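Local coordinates for protein Co-type Nitrile Hydratase beta subunit (Pseudomonas putida, PDB 3QYH) that forms the beta subunit of a cobalt-type nitrile hydratase, the enzyme that hydrates nitriles to the corresponding amides, at residues M1-Y13 with N143-R155. Residues are numbered along the deposited sequence; the frame is centred on the assembly and turned at random.
Sequences MNGIHDTGGAHGY and NPVGHTRMPRYTR
N2 OD1 takes a hydrogen bond from R155 NH1 at 2.8 Å, lying near the guanidinium plane, while N2 ND2 gives an almost straight bond (169°) to N143 OD1 at 3.0 Å; the two amides stand nearly perpendicular. The N2 amide also makes an offset stack on the R152 guanidinium, their planes 7° apart and ND2 3.6 Å from R152 NE. With its CG anti to the carbonyl carbon (chi1 -64°), N2 turns OD1 to R155 NH1 and lays its amide over R152. D6, its CG anti to the backbone N, brings OD2 to R152 N at 2.7 Å through the syn lone pair. The terminal amine of M1 is held by G146 O at 2.8 Å, more weakly by P144 O, and by waters 1 and 2. The contact joins the chain start, in a loop ahead of helix 28-43, to the loop between strands 136-139 and 158-168 of the SH3-like C-terminal part. R155 is itself fixed by its NE and NH2, which grip M150 O side-on, and NH2 lies a long 4.0 Å from D6 OD2, a contact of charges alone. A leucine in its place would probably leave M150 O and N2 OD1 without these donors and D6 without this distant charge partner. Farther along, G8 CA rests obliquely against the Y153 ring, 3.8 Å from CD1, and water 5 links D6 OD1, G8 O and, weakly, Y153 N. Y153 OH bonds an acidic side chain of the partner protein chain; the P151 side chain is about 11 Å from the bound cobalt.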
ATOM      1  N   MET B   1       7.985 -14.105   7.588  1.00 18.60           N
ATOM      2  CA  MET B   1       7.233 -15.341   7.353  1.00 16.15           C
ATOM      3  C   MET B   1       7.217 -15.671   5.875  1.00 17.49           C
ATOM      4  O   MET B   1       6.764 -14.856   5.064  1.00 15.51           O
ATOM      5  CB  MET B   1       5.791 -15.216   7.856  1.00 17.38           C
ATOM      6  CG  MET B   1       4.979 -16.472   7.543  1.00 19.33           C
ATOM      7  SD  MET B   1       3.270 -16.296   8.013  1.00 28.22           S
ATOM      8  CE  MET B   1       2.599 -17.864   7.408  1.00 20.94           C
ATOM      9  N   ASN B   2       7.716 -16.849   5.507  1.00 16.70           N
ATOM     10  CA  ASN B   2       7.781 -17.217   4.087  1.00 18.08           C
ATOM     11  C   ASN B   2       6.449 -17.739   3.589  1.00 15.79           C
ATOM     12  O   ASN B   2       6.325 -18.913   3.233  1.00 14.38           O
ATOM     13  CB  ASN B   2       8.870 -18.256   3.842  1.00 14.79           C
ATOM     14  CG  ASN B   2      10.259 -17.733   4.139  1.00 19.60           C
ATOM     15  OD1 ASN B   2      10.461 -16.528   4.348  1.00 18.08           O
ATOM     16  ND2 ASN B   2      11.236 -18.636   4.152  1.00 16.41           N
ATOM     17  N   GLY B   3       5.451 -16.865   3.581  1.00 14.62           N
ATOM     18  CA  GLY B   3       4.088 -17.282   3.311  1.00 13.19           C
ATOM     19  C   GLY B   3       3.656 -16.901   1.919  1.00 14.19           C
ATOM     20  O   GLY B   3       4.407 -16.279   1.181  1.00 13.05           O
ATOM     21  N   ILE B   4       2.429 -17.274   1.574  1.00 10.70           N
ATOM     22  CA  ILE B   4       1.871 -17.054   0.252  1.00 12.25           C
ATOM     23  C   ILE B   4       1.700 -15.545  -0.092  1.00 12.99           C
ATOM     24  O   ILE B   4       1.619 -15.200  -1.261  1.00 13.57           O
ATOM     25  CB  ILE B   4       0.510 -17.769   0.143  1.00 17.44           C
ATOM     26  CG1 ILE B   4       0.002 -17.789  -1.298  1.00 23.78           C
ATOM     27  CG2 ILE B   4      -0.506 -17.115   1.043  1.00 15.31           C
ATOM     28  CD1 ILE B   4       0.690 -18.776  -2.141  1.00 27.73           C
ATOM     29  N   HIS B   5       1.655 -14.678   0.921  1.00  9.81           N
ATOM     30  CA  HIS B   5       1.551 -13.215   0.725  1.00 13.15           C
ATOM     31  C   HIS B   5       2.815 -12.633   0.097  1.00 15.47           C
ATOM     32  O   HIS B   5       2.787 -11.541  -0.466  1.00 11.52           O
ATOM     33  CB  HIS B   5       1.343 -12.488   2.064  1.00  9.05           C
ATOM     34  CG  HIS B   5       2.598 -12.352   2.868  1.00 12.20           C
ATOM     35  ND1 HIS B   5       3.077 -13.363   3.676  1.00 12.70           N
ATOM     36  CD2 HIS B   5       3.479 -11.328   2.983  1.00 15.24           C
ATOM     37  CE1 HIS B   5       4.205 -12.970   4.244  1.00 14.85           C
ATOM     38  NE2 HIS B   5       4.472 -11.740   3.840  1.00 14.07           N
ATOM     39  N   ASP B   6       3.939 -13.322   0.249  1.00  8.71           N
ATOM     40  CA  ASP B   6       5.205 -12.820  -0.286  1.00 12.14           C
ATOM     41  C   ASP B   6       5.278 -13.213  -1.773  1.00 15.97           C
ATOM     42  O   ASP B   6       5.902 -14.212  -2.135  1.00 14.82           O
ATOM     43  CB  ASP B   6       6.374 -13.387   0.535  1.00 11.56           C
ATOM     44  CG  ASP B   6       7.729 -12.774   0.174  1.00 17.45           C
ATOM     45  OD1 ASP B   6       7.838 -12.144  -0.901  1.00 11.90           O
ATOM     46  OD2 ASP B   6       8.702 -12.966   0.960  1.00 13.22           O
ATOM     47  N   THR B   7       4.619 -12.421  -2.627  1.00 13.04           N
ATOM     48  CA  THR B   7       4.332 -12.832  -3.995  1.00 12.78           C
ATOM     49  C   THR B   7       5.442 -12.562  -5.010  1.00 13.22           C
ATOM     50  O   THR B   7       5.436 -13.139  -6.097  1.00 11.86           O
ATOM     51  CB  THR B   7       3.081 -12.118  -4.550  1.00 15.45           C
ATOM     52  OG1 THR B   7       3.330 -10.705  -4.618  1.00 10.87           O
ATOM     53  CG2 THR B   7       1.847 -12.410  -3.698  1.00 18.25           C
ATOM     54  N   GLY B   8       6.359 -11.654  -4.691  1.00 12.37           N
ATOM     55  CA  GLY B   8       7.272 -11.138  -5.702  1.00 10.14           C
ATOM     56  C   GLY B   8       8.065 -12.241  -6.387  1.00 16.98           C
ATOM     57  O   GLY B   8       8.726 -13.050  -5.713  1.00 16.08           O
ATOM     58  N   GLY B   9       7.974 -12.299  -7.710  1.00 13.30           N
ATOM     59  CA  GLY B   9       8.704 -13.287  -8.483  1.00 13.37           C
ATOM     60  C   GLY B   9       7.967 -14.602  -8.741  1.00 22.05           C
ATOM     61  O   GLY B   9       8.458 -15.463  -9.493  1.00 14.47           O
ATOM     62  N   ALA B  10       6.799 -14.779  -8.125  1.00 13.64           N
ATOM     63  CA  ALA B  10       6.010 -16.001  -8.344  1.00 15.16           C
ATOM     64  C   ALA B  10       5.436 -16.059  -9.771  1.00 16.58           C
ATOM     65  O   ALA B  10       5.175 -15.027 -10.379  1.00 15.51           O
ATOM     66  CB  ALA B  10       4.901 -16.117  -7.312  1.00 13.08           C
ATOM     67  N   HIS B  11       5.267 -17.274 -10.292  1.00 14.16           N
ATOM     68  CA  HIS B  11       4.642 -17.506 -11.596  1.00 14.89           C
ATOM     69  C   HIS B  11       3.294 -18.153 -11.409  1.00 15.14           C
ATOM     70  O   HIS B  11       3.013 -18.728 -10.361  1.00 14.88           O
ATOM     71  CB  HIS B  11       5.499 -18.483 -12.419  1.00 16.06           C
ATOM     72  CG  HIS B  11       6.823 -17.924 -12.812  1.00 20.17           C
ATOM     73  ND1 HIS B  11       7.978 -18.675 -12.820  1.00 16.79           N
ATOM     74  CD2 HIS B  11       7.179 -16.671 -13.192  1.00 20.22           C
ATOM     75  CE1 HIS B  11       8.988 -17.912 -13.213  1.00 22.86           C
ATOM     76  NE2 HIS B  11       8.528 -16.693 -13.444  1.00 16.05           N
ATOM     77  N   GLY B  12       2.457 -18.089 -12.432  1.00 16.27           N
ATOM     78  CA  GLY B  12       1.235 -18.869 -12.392  1.00 18.26           C
ATOM     79  C   GLY B  12      -0.007 -18.117 -11.950  1.00 18.50           C
ATOM     80  O   GLY B  12      -1.094 -18.682 -11.930  1.00 14.89           O
ATOM     81  N   TYR B  13       0.141 -16.839 -11.610  1.00 13.94           N
ATOM     82  CA  TYR B  13      -1.021 -16.057 -11.218  1.00 15.50           C
ATOM     83  C   TYR B  13      -1.800 -15.460 -12.395  1.00 16.28           C
ATOM     84  O   TYR B  13      -2.936 -14.995 -12.236  1.00 14.30           O
ATOM     85  CB  TYR B  13      -0.637 -14.960 -10.225  1.00  9.90           C
ATOM     86  CG  TYR B  13      -0.362 -15.495  -8.838  1.00 14.66           C
ATOM     87  CD1 TYR B  13       0.861 -15.274  -8.225  1.00 11.14           C
ATOM     88  CD2 TYR B  13      -1.337 -16.227  -8.138  1.00 13.06           C
ATOM     89  CE1 TYR B  13       1.105 -15.741  -6.957  1.00 15.02           C
ATOM     90  CE2 TYR B  13      -1.091 -16.693  -6.867  1.00 14.97           C
ATOM     91  CZ  TYR B  13       0.130 -16.441  -6.280  1.00 17.59           C
ATOM     92  OH  TYR B  13       0.411 -16.884  -5.014  1.00 17.99           O
ATOM     93  N   ASN B 143      15.200 -15.990   7.696  1.00 13.88           N
ATOM     94  CA  ASN B 143      13.958 -16.657   7.374  1.00 15.64           C
ATOM     95  C   ASN B 143      13.088 -16.782   8.601  1.00 17.48           C
ATOM     96  O   ASN B 143      12.737 -17.882   9.001  1.00 16.53           O
ATOM     97  CB  ASN B 143      14.237 -18.018   6.711  1.00 13.67           C
ATOM     98  CG  ASN B 143      14.810 -17.869   5.332  1.00 18.54           C
ATOM     99  OD1 ASN B 143      14.070 -17.647   4.362  1.00 17.17           O
ATOM    100  ND2 ASN B 143      16.138 -17.963   5.224  1.00 17.05           N
ATOM    101  N   PRO B 144      12.717 -15.633   9.191  1.00 16.34           N
ATOM    102  CA  PRO B 144      11.942 -15.633  10.428  1.00 15.44           C
ATOM    103  C   PRO B 144      10.571 -16.225  10.187  1.00 18.61           C
ATOM    104  O   PRO B 144      10.039 -16.047   9.093  1.00 13.66           O
ATOM    105  CB  PRO B 144      11.767 -14.147  10.751  1.00 17.25           C
ATOM    106  CG  PRO B 144      12.098 -13.399   9.519  1.00 16.53           C
ATOM    107  CD  PRO B 144      12.859 -14.297   8.589  1.00 18.20           C
ATOM    108  N   VAL B 145       9.997 -16.894  11.190  1.00 15.40           N
ATOM    109  CA  VAL B 145       8.629 -17.366  11.077  1.00 21.29           C
ATOM    110  C   VAL B 145       7.664 -16.226  11.379  1.00 17.68           C
ATOM    111  O   VAL B 145       6.508 -16.266  10.965  1.00 17.69           O
ATOM    112  CB  VAL B 145       8.342 -18.544  12.028  1.00 22.09           C
ATOM    113  CG1 VAL B 145       9.209 -19.731  11.653  1.00 24.72           C
ATOM    114  CG2 VAL B 145       8.587 -18.123  13.464  1.00 24.64           C
ATOM    115  N   GLY B 146       8.149 -15.213  12.086  1.00 15.92           N
ATOM    116  CA  GLY B 146       7.341 -14.050  12.410  1.00 16.68           C
ATOM    117  C   GLY B 146       7.354 -12.992  11.316  1.00 16.27           C
ATOM    118  O   GLY B 146       7.808 -13.225  10.193  1.00 13.76           O
ATOM    119  N   HIS B 147       6.851 -11.810  11.653  1.00 14.37           N
ATOM    120  CA  HIS B 147       6.609 -10.761  10.661  1.00 12.42           C
ATOM    121  C   HIS B 147       7.931 -10.119  10.220  1.00 13.26           C
ATOM    122  O   HIS B 147       8.766  -9.798  11.064  1.00 13.92           O
ATOM    123  CB  HIS B 147       5.675  -9.697  11.259  1.00 12.69           C
ATOM    124  CG  HIS B 147       5.307  -8.597  10.302  1.00 13.77           C
ATOM    125  ND1 HIS B 147       4.625  -8.826   9.124  1.00 13.68           N
ATOM    126  CD2 HIS B 147       5.501  -7.256  10.371  1.00 11.98           C
ATOM    127  CE1 HIS B 147       4.421  -7.672   8.501  1.00 14.88           C
ATOM    128  NE2 HIS B 147       4.940  -6.705   9.237  1.00 13.47           N
ATOM    129  N   THR B 148       8.111  -9.918   8.913  1.00  8.89           N
ATOM    130  CA  THR B 148       9.266  -9.191   8.407  1.00 10.23           C
ATOM    131  C   THR B 148       8.923  -8.519   7.087  1.00 13.48           C
ATOM    132  O   THR B 148       7.959  -8.911   6.420  1.00 12.98           O
ATOM    133  CB  THR B 148      10.496 -10.123   8.212  1.00 16.30           C
ATOM    134  OG1 THR B 148      11.691  -9.334   8.085  1.00 16.00           O
ATOM    135  CG2 THR B 148      10.332 -11.016   6.966  1.00 12.07           C
ATOM    136  N   ARG B 149       9.706  -7.507   6.699  1.00 13.36           N
ATOM    137  CA  ARG B 149       9.404  -6.778   5.460  1.00 13.83           C
ATOM    138  C   ARG B 149      10.484  -6.913   4.390  1.00 16.98           C
ATOM    139  O   ARG B 149      10.490  -6.133   3.434  1.00 15.76           O
ATOM    140  CB  ARG B 149       9.141  -5.277   5.739  1.00 11.85           C
ATOM    141  CG  ARG B 149       7.988  -5.017   6.708  1.00 11.87           C
ATOM    142  CD  ARG B 149       6.649  -5.544   6.139  1.00 13.22           C
ATOM    143  NE  ARG B 149       6.167  -4.685   5.070  1.00 13.97           N
ATOM    144  CZ  ARG B 149       5.071  -4.906   4.356  1.00 13.15           C
ATOM    145  NH1 ARG B 149       4.312  -5.983   4.567  1.00  8.72           N
ATOM    146  NH2 ARG B 149       4.733  -4.030   3.429  1.00 11.97           N
ATOM    147  N   MET B 150      11.385  -7.884   4.541  1.00 11.81           N
ATOM    148  CA  MET B 150      12.350  -8.188   3.492  1.00 16.73           C
ATOM    149  C   MET B 150      11.802  -9.285   2.618  1.00 14.01           C
ATOM    150  O   MET B 150      11.735 -10.446   3.048  1.00 15.45           O
ATOM    151  CB  MET B 150      13.744  -8.599   4.055  1.00 15.58           C
ATOM    152  CG  MET B 150      13.759  -9.624   5.171  1.00 15.63           C
ATOM    153  SD  MET B 150      15.368 -10.520   5.199  1.00 19.46           S
ATOM    154  CE  MET B 150      16.476  -9.225   5.750  1.00 15.92           C
ATOM    155  N   PRO B 151      11.376  -8.933   1.398  1.00 13.40           N
ATOM    156  CA  PRO B 151      10.756  -9.974   0.572  1.00 13.49           C
ATOM    157  C   PRO B 151      11.750 -11.092   0.276  1.00 16.02           C
ATOM    158  O   PRO B 151      12.959 -10.847   0.186  1.00 11.56           O
ATOM    159  CB  PRO B 151      10.393  -9.249  -0.719  1.00 11.96           C
ATOM    160  CG  PRO B 151      10.285  -7.759  -0.318  1.00 12.05           C
ATOM    161  CD  PRO B 151      11.381  -7.611   0.740  1.00 12.74           C
ATOM    162  N   ARG B 152      11.235 -12.306   0.122  1.00 12.13           N
ATOM    163  CA  ARG B 152      12.085 -13.451  -0.169  1.00 13.88           C
ATOM    164  C   ARG B 152      12.947 -13.188  -1.396  1.00 12.61           C
ATOM    165  O   ARG B 152      14.118 -13.559  -1.413  1.00 12.27           O
ATOM    166  CB  ARG B 152      11.235 -14.696  -0.400  1.00 16.57           C
ATOM    167  CG  ARG B 152      11.686 -15.867   0.434  1.00 34.10           C
ATOM    168  CD  ARG B 152      10.702 -17.055   0.430  1.00 31.84           C
ATOM    169  NE  ARG B 152      11.456 -18.307   0.531  1.00 33.74           N
ATOM    170  CZ  ARG B 152      10.933 -19.530   0.416  1.00 35.14           C
ATOM    171  NH1 ARG B 152      11.715 -20.608   0.520  1.00 24.00           N
ATOM    172  NH2 ARG B 152       9.634 -19.680   0.195  1.00 24.33           N
ATOM    173  N   TYR B 153      12.379 -12.533  -2.413  1.00 11.61           N
ATOM    174  CA  TYR B 153      13.108 -12.329  -3.670  1.00 10.52           C
ATOM    175  C   TYR B 153      14.360 -11.443  -3.546  1.00 14.07           C
ATOM    176  O   TYR B 153      15.183 -11.407  -4.461  1.00 15.83           O
ATOM    177  CB  TYR B 153      12.180 -11.830  -4.801  1.00 10.55           C
ATOM    178  CG  TYR B 153      11.769 -10.361  -4.714  1.00 15.31           C
ATOM    179  CD1 TYR B 153      10.536  -9.992  -4.152  1.00 12.69           C
ATOM    180  CD2 TYR B 153      12.602  -9.351  -5.202  1.00 11.70           C
ATOM    181  CE1 TYR B 153      10.155  -8.635  -4.061  1.00 11.98           C
ATOM    182  CE2 TYR B 153      12.226  -8.010  -5.138  1.00 11.12           C
ATOM    183  CZ  TYR B 153      11.009  -7.656  -4.562  1.00 13.27           C
ATOM    184  OH  TYR B 153      10.659  -6.320  -4.504  1.00 13.87           O
ATOM    185  N   THR B 154      14.501 -10.735  -2.425  1.00 15.51           N
ATOM    186  CA  THR B 154      15.661  -9.865  -2.218  1.00 12.50           C
ATOM    187  C   THR B 154      16.781 -10.520  -1.394  1.00 17.12           C
ATOM    188  O   THR B 154      17.908 -10.019  -1.362  1.00 16.05           O
ATOM    189  CB  THR B 154      15.280  -8.536  -1.490  1.00 12.28           C
ATOM    190  OG1 THR B 154      14.905  -8.817  -0.145  1.00 14.87           O
ATOM    191  CG2 THR B 154      14.150  -7.782  -2.208  1.00 12.18           C
ATOM    192  N   ARG B 155      16.474 -11.626  -0.724  1.00 11.97           N
ATOM    193  CA  ARG B 155      17.409 -12.158   0.265  1.00 14.89           C
ATOM    194  C   ARG B 155      18.708 -12.703  -0.365  1.00 14.83           C
ATOM    195  O   ARG B 155      18.679 -13.434  -1.343  1.00 13.26           O
ATOM    196  CB  ARG B 155      16.714 -13.186   1.172  1.00 15.70           C
ATOM    197  CG  ARG B 155      15.587 -12.539   1.959  1.00 18.67           C
ATOM    198  CD  ARG B 155      14.870 -13.493   2.884  1.00 14.46           C
ATOM    199  NE  ARG B 155      13.531 -12.984   3.182  1.00 17.21           N
ATOM    200  CZ  ARG B 155      12.546 -13.738   3.669  1.00 22.44           C
ATOM    201  NH1 ARG B 155      12.762 -15.028   3.928  1.00 14.31           N
ATOM    202  NH2 ARG B 155      11.349 -13.220   3.897  1.00 13.80           N
TER
HETATM  203  O   HOH W   1       6.265 -11.604   7.225  1.00 15.05           O
HETATM  204  O   HOH W   2      10.263 -14.868   6.567  1.00 20.90           O
HETATM  205  O   HOH W   3       5.328  -8.730   5.325  1.00 13.32           O
HETATM  206  O   HOH W   4       7.149 -10.945   4.582  1.00 21.32           O
HETATM  207  O   HOH W   5       9.414 -13.008  -2.826  1.00 15.70           O